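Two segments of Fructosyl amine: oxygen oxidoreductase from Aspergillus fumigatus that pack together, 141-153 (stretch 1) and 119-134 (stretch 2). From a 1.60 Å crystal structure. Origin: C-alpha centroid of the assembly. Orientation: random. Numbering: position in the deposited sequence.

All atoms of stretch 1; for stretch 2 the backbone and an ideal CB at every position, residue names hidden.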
# COMPACT_ATOMS: atom_id res chain seq x y z
N GLY A 141 -24.41 8.59 -12.07
CA GLY A 141 -24.92 8.90 -10.73
C GLY A 141 -25.09 10.37 -10.42
O GLY A 141 -24.72 11.24 -11.22
N ASP A 142 -25.66 10.64 -9.25
CA ASP A 142 -26.00 12.01 -8.85
C ASP A 142 -24.96 12.67 -7.96
O ASP A 142 -25.09 13.85 -7.61
CB ASP A 142 -27.37 12.04 -8.17
CG ASP A 142 -28.52 11.79 -9.13
OD1 ASP A 142 -28.31 11.87 -10.37
OD2 ASP A 142 -29.63 11.49 -8.66
N PHE A 143 -23.92 11.92 -7.59
CA PHE A 143 -22.81 12.46 -6.79
C PHE A 143 -23.29 13.38 -5.65
O PHE A 143 -22.86 14.53 -5.56
CB PHE A 143 -21.83 13.19 -7.71
CG PHE A 143 -21.15 12.29 -8.72
CD1 PHE A 143 -19.90 11.75 -8.44
CD2 PHE A 143 -21.76 12.00 -9.94
CE1 PHE A 143 -19.25 10.91 -9.37
CE2 PHE A 143 -21.12 11.16 -10.88
CZ PHE A 143 -19.86 10.62 -10.59
N PRO A 144 -24.20 12.88 -4.79
CA PRO A 144 -24.88 13.77 -3.85
C PRO A 144 -23.94 14.38 -2.81
O PRO A 144 -23.29 13.66 -2.05
CB PRO A 144 -25.91 12.86 -3.17
CG PRO A 144 -25.39 11.47 -3.35
CD PRO A 144 -24.61 11.47 -4.64
N GLY A 145 -23.86 15.70 -2.82
CA GLY A 145 -23.00 16.43 -1.91
C GLY A 145 -21.50 16.36 -2.20
O GLY A 145 -20.71 16.91 -1.45
N TRP A 146 -21.10 15.67 -3.27
CA TRP A 146 -19.67 15.58 -3.61
C TRP A 146 -19.13 16.95 -4.01
O TRP A 146 -19.76 17.67 -4.79
CB TRP A 146 -19.43 14.62 -4.78
CG TRP A 146 -19.57 13.17 -4.48
CD1 TRP A 146 -20.56 12.55 -3.74
CD2 TRP A 146 -18.74 12.12 -4.98
NE1 TRP A 146 -20.37 11.19 -3.74
CE2 TRP A 146 -19.26 10.89 -4.50
CE3 TRP A 146 -17.59 12.09 -5.79
CZ2 TRP A 146 -18.67 9.65 -4.79
CZ3 TRP A 146 -17.01 10.86 -6.08
CH2 TRP A 146 -17.54 9.66 -5.58
N LYS A 147 -17.97 17.30 -3.47
CA LYS A 147 -17.25 18.49 -3.86
C LYS A 147 -15.80 18.09 -3.95
O LYS A 147 -15.29 17.38 -3.08
CB LYS A 147 -17.39 19.58 -2.81
CG LYS A 147 -16.80 20.91 -3.25
CD LYS A 147 -16.88 21.97 -2.16
CE LYS A 147 -16.12 23.22 -2.57
NZ LYS A 147 -14.65 23.04 -2.48
N GLY A 148 -15.10 18.56 -4.97
CA GLY A 148 -13.71 18.14 -5.07
C GLY A 148 -12.88 18.86 -6.09
O GLY A 148 -13.30 19.90 -6.63
N TYR A 149 -11.71 18.29 -6.35
CA TYR A 149 -10.71 18.88 -7.24
C TYR A 149 -10.23 17.86 -8.24
O TYR A 149 -9.83 16.75 -7.87
CB TYR A 149 -9.52 19.40 -6.44
CG TYR A 149 -9.92 20.47 -5.45
CD1 TYR A 149 -10.15 21.78 -5.89
CD2 TYR A 149 -10.10 20.17 -4.10
CE1 TYR A 149 -10.54 22.77 -4.98
CE2 TYR A 149 -10.48 21.15 -3.19
CZ TYR A 149 -10.70 22.44 -3.64
OH TYR A 149 -11.07 23.41 -2.72
N PHE A 150 -10.26 18.24 -9.52
CA PHE A 150 -9.81 17.35 -10.59
C PHE A 150 -8.43 17.73 -11.10
O PHE A 150 -8.22 18.87 -11.52
CB PHE A 150 -10.83 17.35 -11.74
CG PHE A 150 -10.47 16.41 -12.87
CD1 PHE A 150 -10.28 15.04 -12.64
CD2 PHE A 150 -10.34 16.89 -14.18
CE1 PHE A 150 -9.94 14.18 -13.70
CE2 PHE A 150 -10.01 16.03 -15.25
CZ PHE A 150 -9.81 14.67 -15.00
N ALA A 151 -7.51 16.78 -11.05
CA ALA A 151 -6.19 16.94 -11.65
C ALA A 151 -6.28 16.27 -13.01
O ALA A 151 -6.48 15.05 -13.11
CB ALA A 151 -5.10 16.30 -10.78
N ARG A 152 -6.16 17.07 -14.06
CA ARG A 152 -6.31 16.57 -15.43
C ARG A 152 -5.19 15.61 -15.83
O ARG A 152 -5.40 14.69 -16.63
CB ARG A 152 -6.34 17.73 -16.42
CG ARG A 152 -7.45 18.76 -16.15
CD ARG A 152 -7.38 19.83 -17.22
NE ARG A 152 -8.35 20.93 -17.12
CZ ARG A 152 -9.47 21.00 -17.82
NH1 ARG A 152 -9.80 20.02 -18.66
NH2 ARG A 152 -10.27 22.06 -17.70
N SER A 153 -4.00 15.86 -15.30
CA SER A 153 -2.81 15.05 -15.55
C SER A 153 -1.87 15.21 -14.37
O SER A 153 -2.19 15.94 -13.43
CB SER A 153 -2.13 15.51 -16.84
OG SER A 153 -1.65 16.83 -16.70
N UNK A 119 -2.85 25.89 -9.35
CA UNK A 119 -3.81 26.54 -10.26
C UNK A 119 -4.40 25.63 -11.34
O UNK A 119 -5.44 25.97 -11.91
CB UNK A 119 -3.13 27.73 -10.94
N UNK A 120 -3.78 24.49 -11.62
CA UNK A 120 -4.28 23.61 -12.68
C UNK A 120 -5.51 22.81 -12.28
O UNK A 120 -6.24 22.31 -13.15
CB UNK A 120 -3.17 22.64 -13.11
N UNK A 121 -5.73 22.67 -10.97
CA UNK A 121 -6.86 21.88 -10.46
C UNK A 121 -8.19 22.53 -10.81
O UNK A 121 -8.34 23.76 -10.70
CB UNK A 121 -6.75 21.71 -8.94
N UNK A 122 -9.14 21.71 -11.23
CA UNK A 122 -10.49 22.17 -11.54
C UNK A 122 -11.36 21.87 -10.33
O UNK A 122 -11.37 20.75 -9.85
CB UNK A 122 -11.04 21.50 -12.80
N UNK A 123 -12.05 22.89 -9.82
CA UNK A 123 -12.95 22.68 -8.69
C UNK A 123 -14.32 22.21 -9.18
O UNK A 123 -14.90 22.83 -10.07
CB UNK A 123 -13.09 23.96 -7.87
N UNK A 124 -14.81 21.11 -8.61
CA UNK A 124 -16.11 20.55 -9.00
C UNK A 124 -17.07 20.62 -7.83
O UNK A 124 -16.75 20.14 -6.73
CB UNK A 124 -15.97 19.11 -9.48
N UNK A 125 -18.25 21.21 -8.06
CA UNK A 125 -19.24 21.41 -7.01
C UNK A 125 -20.66 20.99 -7.42
O UNK A 125 -21.56 20.94 -6.57
CB UNK A 125 -19.24 22.88 -6.59
N UNK A 126 -20.85 20.69 -8.70
CA UNK A 126 -22.17 20.32 -9.23
C UNK A 126 -22.14 18.92 -9.84
O UNK A 126 -21.16 18.58 -10.51
CB UNK A 126 -22.63 21.34 -10.28
N UNK A 127 -23.20 18.11 -9.62
CA UNK A 127 -23.27 16.75 -10.18
C UNK A 127 -22.90 16.64 -11.67
O UNK A 127 -22.14 15.74 -12.04
CB UNK A 127 -24.69 16.21 -9.99
N UNK A 128 -23.40 17.55 -12.51
CA UNK A 128 -23.09 17.53 -13.95
C UNK A 128 -21.58 17.60 -14.24
O UNK A 128 -21.11 17.05 -15.24
CB UNK A 128 -23.79 18.70 -14.64
N UNK A 129 -20.83 18.27 -13.37
CA UNK A 129 -19.39 18.40 -13.56
C UNK A 129 -18.70 17.06 -13.37
O UNK A 129 -17.74 16.73 -14.06
CB UNK A 129 -18.81 19.43 -12.59
N UNK A 130 -19.20 16.28 -12.41
CA UNK A 130 -18.66 14.96 -12.13
C UNK A 130 -18.98 14.01 -13.27
O UNK A 130 -18.12 13.24 -13.70
CB UNK A 130 -19.21 14.42 -10.81
N UNK A 131 -20.21 14.09 -13.78
CA UNK A 131 -20.63 13.20 -14.87
C UNK A 131 -19.79 13.41 -16.12
O UNK A 131 -19.54 12.46 -16.86
CB UNK A 131 -22.11 13.42 -15.20
N UNK A 132 -19.36 14.65 -16.34
CA UNK A 132 -18.60 15.01 -17.53
C UNK A 132 -17.14 14.55 -17.49
O UNK A 132 -16.39 14.77 -18.44
CB UNK A 132 -18.65 16.53 -17.72
N UNK A 133 -16.74 13.92 -16.38
CA UNK A 133 -15.37 13.38 -16.29
C UNK A 133 -15.17 12.12 -17.14
O UNK A 133 -14.04 11.64 -17.31
CB UNK A 133 -15.03 13.06 -14.83
N UNK A 134 -16.27 11.58 -17.63
CA UNK A 134 -16.26 10.37 -18.44
C UNK A 134 -17.30 10.50 -19.55
O UNK A 134 -18.20 11.35 -19.46
CB UNK A 134 -16.53 9.13 -17.58

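Positions 119 and 120 lie beyond the strand pairing, with no atom of stretch 1 near either ideal CB, so almost any residue would suit; they are P119 and N120. Two waters link N120 O to R152: one is held by R152 NE, the other by R152 N, with only a weak bond from the latter water to N120 O.

At 121 the CB points sideways, 4.4 Å from Y149 CB, and A151 offers a methyl group nearby. A branched or long aliphatic chain would suit. The residue is L121, whose CD2 lies 3.7 Å from A151 CB.

Positions 122 to 124 run antiparallel to 148-150. At 122 the CB falls on the same face as F150, near the R152 guanidinium, and extended angles (-99/127) favour a beta-branched or other apolar residue. V122 fills it: its N donates to F150 O (3.0 Å) and its O accepts from F150 N (2.8 Å).

At 123 the CB turns to the Y149 face, 4.0 Å from Y149 CE1, with the K147 amine within reach of a long chain. An acidic, polar or aliphatic residue could serve. E123 brings OE2 to 4.2 Å from K147 NZ, too far for a salt bridge but favourable in charge.

Position 124 shares its face with F150 and sits opposite G148, which leaves space; a medium or large apolar residue fits. L124 places CD1 3.5 Å from F150 CB, while its N and O bond to G148 O (2.8 Å) and G148 N (2.9 Å).

At 125 the CB lies 4.6 Å from K147 CG, a site for a small or aliphatic group; T125 sets CG2 3.8 Å from K147 CG. Position 126 points away and is unconstrained; it is R126, the helix N-cap residue.

At 127 the CB is 3.4 Å from D142 O, so a compact residue suits, and phi of -48° at the helix start permits proline: P127. Positions 128 and 129 meet nothing of stretch 1; they are E128, salt-bridged to R126, and Q129.

The CB at 130 points toward stretch 1, 3.6 Å from F143 CG, with W146 and G148 beyond. A large apolar or aromatic chain is expected. F130 lays its CB over the F143 ring face and receives W146 CB over its own.

At 131, G141 O and D142 invite a long basic chain. R131 NE donates to G141 O (2.9 Å), and NH2 forms a salt bridge with D142 OD1 (3.2 Å).

Position 132 is out of reach (K132). At 133 the CB points toward stretch 1, near the F150 ring, suiting an aliphatic chain; L133 CD2 sits 3.7 Å from the F150 ring centroid. Position 134 is A134, without contact.

Stretch 2, residues 119-134: PNLVELTRPEQFRKLA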
# COMPACT_ATOMS: atom_id res chain seq x y z
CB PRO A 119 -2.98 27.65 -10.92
CG PRO A 119 -1.93 27.96 -9.90
CD PRO A 119 -1.57 26.63 -9.32
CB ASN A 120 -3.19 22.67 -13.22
CG ASN A 120 -2.05 23.42 -13.89
OD1 ASN A 120 -2.22 24.56 -14.32
ND2 ASN A 120 -0.89 22.77 -14.00
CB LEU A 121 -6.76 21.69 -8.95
CG LEU A 121 -5.60 20.84 -8.43
CD1 LEU A 121 -5.52 20.94 -6.91
CD2 LEU A 121 -5.76 19.39 -8.86
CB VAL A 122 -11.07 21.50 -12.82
CG1 VAL A 122 -12.43 22.10 -13.16
CG2 VAL A 122 -10.10 21.66 -14.00
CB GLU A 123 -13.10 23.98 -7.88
CG GLU A 123 -13.93 23.85 -6.63
CD GLU A 123 -14.05 25.17 -5.90
OE1 GLU A 123 -13.00 25.71 -5.47
OE2 GLU A 123 -15.19 25.67 -5.76
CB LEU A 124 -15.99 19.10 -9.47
CG LEU A 124 -15.29 18.75 -10.78
CD1 LEU A 124 -13.81 18.89 -10.69
CD2 LEU A 124 -15.63 17.32 -11.19
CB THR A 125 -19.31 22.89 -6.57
OG1 THR A 125 -19.59 23.70 -7.73
CG2 THR A 125 -17.99 23.34 -5.92
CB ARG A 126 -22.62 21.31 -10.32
CG ARG A 126 -22.74 22.76 -9.86
CD ARG A 126 -23.28 23.66 -10.97
NE ARG A 126 -22.54 23.56 -12.23
CZ ARG A 126 -21.39 24.18 -12.50
NH1 ARG A 126 -20.81 24.97 -11.59
NH2 ARG A 126 -20.81 24.01 -13.68
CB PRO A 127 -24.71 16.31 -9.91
CG PRO A 127 -25.08 17.07 -8.67
CD PRO A 127 -24.39 18.42 -8.80
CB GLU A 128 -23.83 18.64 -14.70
CG GLU A 128 -23.39 20.05 -14.31
CD GLU A 128 -24.10 21.15 -15.08
OE1 GLU A 128 -24.69 20.86 -16.15
OE2 GLU A 128 -24.06 22.32 -14.61
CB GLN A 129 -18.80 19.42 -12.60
CG GLN A 129 -19.15 20.86 -12.88
CD GLN A 129 -18.54 21.76 -11.83
OE1 GLN A 129 -18.93 21.72 -10.67
NE2 GLN A 129 -17.55 22.56 -12.22
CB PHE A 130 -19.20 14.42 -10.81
CG PHE A 130 -18.68 15.15 -9.60
CD1 PHE A 130 -17.49 14.75 -8.98
CD2 PHE A 130 -19.35 16.26 -9.09
CE1 PHE A 130 -16.99 15.43 -7.87
CE2 PHE A 130 -18.86 16.94 -7.97
CZ PHE A 130 -17.66 16.53 -7.36
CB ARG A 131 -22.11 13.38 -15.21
CG ARG A 131 -23.03 12.97 -14.11
CD ARG A 131 -24.44 12.80 -14.62
NE ARG A 131 -25.36 12.92 -13.51
CZ ARG A 131 -26.02 14.03 -13.18
NH1 ARG A 131 -25.93 15.13 -13.93
NH2 ARG A 131 -26.81 14.03 -12.12
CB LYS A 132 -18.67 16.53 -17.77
CG LYS A 132 -19.99 17.01 -18.39
CD LYS A 132 -20.22 18.50 -18.15
CE LYS A 132 -21.60 18.97 -18.66
NZ LYS A 132 -21.55 19.50 -20.06
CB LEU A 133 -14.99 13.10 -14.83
CG LEU A 133 -14.87 14.32 -13.90
CD1 LEU A 133 -14.63 13.87 -12.46
CD2 LEU A 133 -13.79 15.28 -14.38
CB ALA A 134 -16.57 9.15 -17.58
O HOH W 1 -7.17 23.19 -15.65
O HOH W 2 -5.09 19.75 -13.48
O HOH W 3 -21.32 20.05 -3.73
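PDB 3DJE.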